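Local atomic coordinates of alkaline serine protease AL20 (Nesterenkonia abyssinica, PDB entry 3CP7), a protein that probably cleaves peptide bonds in proteins, as a secreted bacterial serine endopeptidase of the trypsin-like kind that works under alkaline conditions. Residues 25-30 with 110-115; 32-37 with 102-107. All coordinates share one frame; numbering follows the deposited sequence.

Interactions 1 and 2 lie side by side on the closed antiparallel barrel that forms one half of this trypsin-like protease, their centres about 9 Å apart. Along the chain the order is 25-30, 32-37, 102-107 and 110-115, so interaction 2 is enclosed by interaction 1. The first two segments belong to successive, neighbouring strands, 19-27 and 35-38, which are probably hydrogen-bonded through Asn26 with Ala37 and Val28 with Thr35. The other two are the lead-in and first turn of helix 105-109, and the chain just beyond it, leading toward strand 124-129 of the second sheet. Both contacts thus place the chain leaving the first barrel against the loop between strands 19-27 and 35-38 and the strand ends beside it.

Interaction 1: 25-30 with 110-115; sequences ANIVAS and GTASPI
Val28 and Ser113 meet in a single backbone bridge, made where the end of strand 19-27 passes the chain that leaves helix 105-109. Ser113 N donates to Ile27 O at 2.9 Å, and Ala29 N returns a bond to Ser113 O at 2.8 Å. Val28 CA adds a CA-H...O contact of 3.3 Å to Ser113 O, which thus receives two neighbours from the same short run of backbone. Ala112 CB belongs to this close part too, set against the backbone of Ala29, 3.5 Å from Ala29 N, and it also touches Ile27 CG2.

The buried, polar side of the contact belongs to Asn26. Its CG is anti to the backbone N (chi1 -173°), and beyond it ND2 donates to Ser113 OG over 2.9 Å. This bond is nearly straight, 174° at the hydrogen, and OG lies only 3° out of the amide plane. The amide is gripped at both ends, because OD1 is hydrogen-bonded to ND1 of His8 and ND2 also bonds OE1 of Gln183, which fixes how the flat group is turned. An alanine here would probably leave Ser113 OG, His8 ND1 and Gln183 OE1 without their common amide partner.

Ala112, Ala29 and Ile115 lie on the partly exposed side. The contact is loose at its far edge, where Val28 CG1 and Ile115 CD1 barely touch, at 4.2 Å.

Asn26 and Ser113 both pack on Phe174 of strand 172-175, while the backbone of Pro114 is bonded to Gln183, so strands of the second sheet close over this region. Segment 110-115 thus runs between the two sheets, as the linker between the barrels does in chymotrypsin-like proteases, which is consistent with that two-barrel fold.

Interaction 2: 32-37 with 102-107; sequences NQSTVA and GTTVQQ
Gln33, whose backbone takes left-handed helical angles (phi 60°), turns its carbonyl to the first turn of helix 105-109, where Gln106 N donates to Gln33 O over 3.0 Å. The Gln33 chain is bent at chi2 (-74°), and beyond the bend its amide lies against that of Gln106, the two planes 39° apart. OE1 of Gln33 comes within 3.3 Å of Gln106 CD, while NE2 of Gln33 makes a weak bond to Ser30 O. Lower on the same side chain, Gln33 CB rests 3.3 Å from Thr104 OG1.

Thr104 is the N-cap of the helix, its OG1 accepting a weak bond from Gln107 N. Each N-H of this first turn has a partner: Val105 N in water 1 at 2.8 Å, Gln106 N in the Gln33 carbonyl, and Gln107 N, weakly, in the cap. Water 1 in turn donates to Ser34 OG, tying the loop to the helix start a second time.

The loop joins barrel strands 19-27 and 35-38 and is shaped by an Asx turn, in which Asn32 OD1 accepts from Ser34 N at 2.9 Å. The same oxygen takes a bond from Thr35 OG1, in the carbonyl plane and on a lone pair. Water 2 accepts from Thr35 N, and weakly from Gln106 NE2. Toward the barrel, Val105 CG1 touches Ser34 CA at 4.0 Å, and the Val105 side chain continues onto Ile27.

Interaction 1: 25-30 with 110-115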
ATOM      1  N   ALA A  25      -3.649  17.212   7.394  1.00  7.45           N
ATOM      2  CA  ALA A  25      -2.725  16.711   6.381  1.00  7.85           C
ATOM      3  C   ALA A  25      -1.955  17.867   5.767  1.00  8.03           C
ATOM      4  O   ALA A  25      -2.190  19.031   6.096  1.00  8.01           O
ATOM      5  CB  ALA A  25      -3.476  15.940   5.301  1.00  7.99           C
ATOM      6  N   ASN A  26      -1.053  17.544   4.845  1.00  7.73           N
ATOM      7  CA  ASN A  26      -0.191  18.552   4.260  1.00  8.31           C
ATOM      8  C   ASN A  26       0.211  18.190   2.845  1.00  8.09           C
ATOM      9  O   ASN A  26       0.632  17.073   2.604  1.00  7.97           O
ATOM     10  CB  ASN A  26       1.056  18.719   5.134  1.00  8.21           C
ATOM     11  CG  ASN A  26       1.941  19.874   4.684  1.00  8.50           C
ATOM     12  OD1 ASN A  26       1.493  21.022   4.619  1.00  8.94           O
ATOM     13  ND2 ASN A  26       3.204  19.574   4.376  1.00  8.53           N
ATOM     14  N   ILE A  27       0.105  19.148   1.921  1.00  7.90           N
ATOM     15  CA  ILE A  27       0.562  18.927   0.547  1.00  8.16           C
ATOM     16  C   ILE A  27       2.084  18.840   0.514  1.00  8.06           C
ATOM     17  O   ILE A  27       2.777  19.784   0.911  1.00  8.62           O
ATOM     18  CB  ILE A  27       0.110  20.044  -0.432  1.00  7.88           C
ATOM     19  CG1 ILE A  27      -1.407  20.241  -0.377  1.00  8.80           C
ATOM     20  CG2 ILE A  27       0.569  19.713  -1.856  1.00  9.59           C
ATOM     21  CD1 ILE A  27      -1.897  21.473  -1.161  1.00  9.41           C
ATOM     22  N   VAL A  28       2.592  17.705   0.041  1.00  8.18           N
ATOM     23  CA  VAL A  28       4.031  17.508  -0.134  1.00  8.52           C
ATOM     24  C   VAL A  28       4.347  17.461  -1.625  1.00  8.54           C
ATOM     25  O   VAL A  28       3.539  16.984  -2.424  1.00  8.90           O
ATOM     26  CB  VAL A  28       4.551  16.236   0.594  1.00  8.23           C
ATOM     27  CG1 VAL A  28       4.519  16.469   2.111  1.00  9.71           C
ATOM     28  CG2 VAL A  28       3.770  14.968   0.177  1.00  9.47           C
ATOM     29  N   ALA A  29       5.509  17.994  -1.996  1.00  9.63           N
ATOM     30  CA  ALA A  29       5.899  18.047  -3.411  1.00 10.06           C
ATOM     31  C   ALA A  29       5.840  16.653  -4.005  1.00 10.74           C
ATOM     32  O   ALA A  29       6.362  15.716  -3.411  1.00 12.00           O
ATOM     33  CB  ALA A  29       7.284  18.616  -3.547  1.00 11.40           C
ATOM     34  N   SER A  30       5.195  16.509  -5.161  1.00 10.55           N
ATOM     35  CA  SER A  30       5.021  15.194  -5.775  1.00 10.88           C
ATOM     36  C   SER A  30       4.951  15.283  -7.283  1.00 10.69           C
ATOM     37  O   SER A  30       4.406  16.246  -7.827  1.00 10.64           O
ATOM     38  CB  SER A  30       3.726  14.562  -5.278  1.00 11.16           C
ATOM     39  OG  SER A  30       2.593  15.313  -5.680  1.00 14.99           O
ATOM     40  N   GLY A 110      -0.320  26.248  -5.538  1.00 10.47           N
ATOM     41  CA  GLY A 110       0.847  26.937  -6.100  1.00 10.82           C
ATOM     42  C   GLY A 110       2.141  26.643  -5.360  1.00 11.26           C
ATOM     43  O   GLY A 110       3.190  27.195  -5.688  1.00 11.89           O
ATOM     44  N   THR A 111       2.068  25.750  -4.369  1.00 11.09           N
ATOM     45  CA  THR A 111       3.216  25.401  -3.547  1.00 10.50           C
ATOM     46  C   THR A 111       2.962  24.078  -2.833  1.00 10.00           C
ATOM     47  O   THR A 111       1.847  23.532  -2.880  1.00 10.64           O
ATOM     48  CB  THR A 111       3.553  26.531  -2.543  1.00 10.39           C
ATOM     49  OG1 THR A 111       4.842  26.303  -1.958  1.00 10.44           O
ATOM     50  CG2 THR A 111       2.498  26.659  -1.444  1.00 11.82           C
ATOM     51  N   ALA A 112       4.029  23.560  -2.221  1.00  9.90           N
ATOM     52  CA  ALA A 112       3.995  22.302  -1.484  1.00  9.57           C
ATOM     53  C   ALA A 112       5.221  22.263  -0.603  1.00  9.78           C
ATOM     54  O   ALA A 112       6.222  22.935  -0.872  1.00 11.14           O
ATOM     55  CB  ALA A 112       4.031  21.125  -2.446  1.00  9.84           C
ATOM     56  N   SER A 113       5.158  21.463   0.455  1.00  9.17           N
ATOM     57  CA  SER A 113       6.320  21.259   1.311  1.00  9.02           C
ATOM     58  C   SER A 113       7.293  20.259   0.710  1.00  8.90           C
ATOM     59  O   SER A 113       6.867  19.249   0.143  1.00  9.06           O
ATOM     60  CB  SER A 113       5.872  20.690   2.648  1.00  9.37           C
ATOM     61  OG  SER A 113       5.051  21.613   3.314  1.00  8.99           O
ATOM     62  N   PRO A 114       8.605  20.499   0.894  1.00  9.33           N
ATOM     63  CA  PRO A 114       9.546  19.417   0.629  1.00  9.64           C
ATOM     64  C   PRO A 114       9.342  18.348   1.705  1.00  8.94           C
ATOM     65  O   PRO A 114       8.753  18.631   2.757  1.00  9.18           O
ATOM     66  CB  PRO A 114      10.932  20.075   0.773  1.00 10.48           C
ATOM     67  CG  PRO A 114      10.713  21.483   1.198  1.00 11.25           C
ATOM     68  CD  PRO A 114       9.252  21.704   1.448  1.00  9.79           C
ATOM     69  N   ILE A 115       9.827  17.145   1.446  1.00  8.89           N
ATOM     70  CA  ILE A 115       9.708  16.053   2.412  1.00  9.24           C
ATOM     71  C   ILE A 115      11.068  15.381   2.504  1.00  9.59           C
ATOM     72  O   ILE A 115      11.763  15.230   1.497  1.00 10.73           O
ATOM     73  CB  ILE A 115       8.555  15.094   2.015  1.00  8.97           C
ATOM     74  CG1 ILE A 115       8.331  14.005   3.072  1.00  8.95           C
ATOM     75  CG2 ILE A 115       8.784  14.511   0.610  1.00 11.30           C
ATOM     76  CD1 ILE A 115       7.032  13.232   2.866  1.00  8.91           C
TER

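Interaction 2: 32-37 with 102-107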
ATOM      1  N   ASN A  32       2.956  13.669  -9.162  1.00 10.30           N
ATOM      2  CA  ASN A  32       1.554  13.717  -9.577  1.00 10.28           C
ATOM      3  C   ASN A  32       0.821  14.985  -9.162  1.00 10.21           C
ATOM      4  O   ASN A  32      -0.348  15.164  -9.530  1.00 10.71           O
ATOM      5  CB  ASN A  32       0.766  12.474  -9.141  1.00 10.55           C
ATOM      6  CG  ASN A  32       0.686  12.299  -7.631  1.00  9.21           C
ATOM      7  OD1 ASN A  32       0.855  13.252  -6.864  1.00  9.55           O
ATOM      8  ND2 ASN A  32       0.402  11.067  -7.198  1.00 10.41           N
ATOM      9  N   GLN A  33       1.500  15.845  -8.393  1.00 10.44           N
ATOM     10  CA  GLN A  33       0.943  17.137  -7.960  1.00 10.35           C
ATOM     11  C   GLN A  33      -0.345  16.996  -7.134  1.00 10.35           C
ATOM     12  O   GLN A  33      -1.110  17.948  -6.984  1.00 10.20           O
ATOM     13  CB  GLN A  33       0.714  18.057  -9.170  1.00 11.41           C
ATOM     14  CG  GLN A  33       1.980  18.361  -9.961  1.00 13.24           C
ATOM     15  CD  GLN A  33       2.897  19.339  -9.256  1.00 17.06           C
ATOM     16  OE1 GLN A  33       2.536  20.498  -9.031  1.00 20.94           O
ATOM     17  NE2 GLN A  33       4.097  18.886  -8.912  1.00 20.28           N
ATOM     18  N   SER A  34      -0.548  15.821  -6.557  1.00  9.46           N
ATOM     19  CA  SER A  34      -1.833  15.462  -5.973  1.00  9.55           C
ATOM     20  C   SER A  34      -1.724  14.796  -4.606  1.00  9.06           C
ATOM     21  O   SER A  34      -2.693  14.187  -4.152  1.00  9.74           O
ATOM     22  CB  SER A  34      -2.583  14.514  -6.915  1.00  9.47           C
ATOM     23  OG  SER A  34      -2.786  15.116  -8.184  1.00 10.43           O
ATOM     24  N   THR A  35      -0.563  14.899  -3.965  1.00  8.75           N
ATOM     25  CA  THR A  35      -0.282  14.062  -2.797  1.00  9.18           C
ATOM     26  C   THR A  35      -0.218  14.857  -1.504  1.00  8.55           C
ATOM     27  O   THR A  35       0.519  15.846  -1.404  1.00  8.65           O
ATOM     28  CB  THR A  35       1.022  13.273  -2.996  1.00  9.75           C
ATOM     29  OG1 THR A  35       0.902  12.445  -4.157  1.00 10.65           O
ATOM     30  CG2 THR A  35       1.315  12.347  -1.811  1.00 10.71           C
ATOM     31  N   VAL A  36      -0.988  14.393  -0.517  1.00  8.51           N
ATOM     32  CA  VAL A  36      -0.875  14.898   0.856  1.00  8.42           C
ATOM     33  C   VAL A  36      -0.354  13.814   1.798  1.00  8.15           C
ATOM     34  O   VAL A  36      -0.705  12.627   1.676  1.00  8.95           O
ATOM     35  CB  VAL A  36      -2.200  15.495   1.405  1.00  8.48           C
ATOM     36  CG1 VAL A  36      -2.614  16.729   0.612  1.00 10.26           C
ATOM     37  CG2 VAL A  36      -3.332  14.460   1.416  1.00  9.15           C
ATOM     38  N   ALA A  37       0.488  14.236   2.733  1.00  7.63           N
ATOM     39  CA  ALA A  37       0.958  13.383   3.814  1.00  7.85           C
ATOM     40  C   ALA A  37      -0.012  13.483   4.967  1.00  7.61           C
ATOM     41  O   ALA A  37      -0.519  14.569   5.294  1.00  7.87           O
ATOM     42  CB  ALA A  37       2.319  13.827   4.269  1.00  8.35           C
ATOM     43  N   GLY A 102      -8.864  19.489 -14.760  1.00 19.79           N
ATOM     44  CA  GLY A 102      -7.464  19.557 -15.139  1.00 18.58           C
ATOM     45  C   GLY A 102      -6.535  20.131 -14.082  1.00 17.56           C
ATOM     46  O   GLY A 102      -5.320  20.075 -14.254  1.00 18.18           O
ATOM     47  N   THR A 103      -7.089  20.670 -12.992  1.00 15.90           N
ATOM     48  CA  THR A 103      -6.259  21.305 -11.954  1.00 14.85           C
ATOM     49  C   THR A 103      -5.970  20.361 -10.794  1.00 13.39           C
ATOM     50  O   THR A 103      -6.883  19.834 -10.163  1.00 13.50           O
ATOM     51  CB  THR A 103      -6.893  22.588 -11.391  1.00 14.90           C
ATOM     52  OG1 THR A 103      -7.392  23.386 -12.474  1.00 16.61           O
ATOM     53  CG2 THR A 103      -5.866  23.394 -10.595  1.00 15.56           C
ATOM     54  N   THR A 104      -4.688  20.148 -10.535  1.00 12.25           N
ATOM     55  CA  THR A 104      -4.252  19.352  -9.388  1.00 11.32           C
ATOM     56  C   THR A 104      -4.136  20.240  -8.143  1.00 11.16           C
ATOM     57  O   THR A 104      -4.019  21.467  -8.234  1.00 10.97           O
ATOM     58  CB  THR A 104      -2.896  18.712  -9.652  1.00 11.85           C
ATOM     59  OG1 THR A 104      -1.957  19.750  -9.937  1.00 11.47           O
ATOM     60  CG2 THR A 104      -2.960  17.731 -10.840  1.00 11.88           C
ATOM     61  N   VAL A 105      -4.148  19.621  -6.966  1.00 10.07           N
ATOM     62  CA  VAL A 105      -4.143  20.407  -5.738  1.00 10.01           C
ATOM     63  C   VAL A 105      -2.861  21.241  -5.604  1.00  9.76           C
ATOM     64  O   VAL A 105      -2.899  22.370  -5.101  1.00  9.55           O
ATOM     65  CB  VAL A 105      -4.395  19.527  -4.484  1.00  9.83           C
ATOM     66  CG1 VAL A 105      -3.126  18.762  -4.046  1.00 10.51           C
ATOM     67  CG2 VAL A 105      -4.914  20.375  -3.347  1.00 10.12           C
ATOM     68  N   GLN A 106      -1.732  20.690  -6.046  1.00  9.88           N
ATOM     69  CA  GLN A 106      -0.467  21.409  -5.946  1.00 10.10           C
ATOM     70  C   GLN A 106      -0.449  22.605  -6.902  1.00 10.20           C
ATOM     71  O   GLN A 106       0.107  23.643  -6.572  1.00  9.93           O
ATOM     72  CB  GLN A 106       0.731  20.470  -6.180  1.00 10.38           C
ATOM     73  CG  GLN A 106       2.082  21.084  -5.808  1.00 10.55           C
ATOM     74  CD  GLN A 106       3.249  20.108  -5.881  1.00 10.44           C
ATOM     75  OE1 GLN A 106       4.398  20.524  -6.103  1.00 13.34           O
ATOM     76  NE2 GLN A 106       2.985  18.835  -5.660  1.00  7.78           N
ATOM     77  N   GLN A 107      -1.061  22.444  -8.074  1.00 10.21           N
ATOM     78  CA  GLN A 107      -1.204  23.547  -9.030  1.00 10.94           C
ATOM     79  C   GLN A 107      -2.162  24.614  -8.505  1.00 11.12           C
ATOM     80  O   GLN A 107      -1.925  25.816  -8.672  1.00 11.04           O
ATOM     81  CB  GLN A 107      -1.692  23.010 -10.373  1.00 10.98           C
ATOM     82  CG  GLN A 107      -0.601  22.341 -11.199  1.00 12.78           C
ATOM     83  CD  GLN A 107       0.394  23.332 -11.761  1.00 12.55           C
ATOM     84  OE1 GLN A 107       1.512  23.447 -11.264  1.00 12.85           O
ATOM     85  NE2 GLN A 107      -0.012  24.065 -12.807  1.00 12.63           N
TER
HETATM   86  O   HOH W   1      -4.765  16.898  -7.121  1.00 11.48           O
HETATM   87  O   HOH W   2       1.340  17.103  -4.211  1.00  9.89           O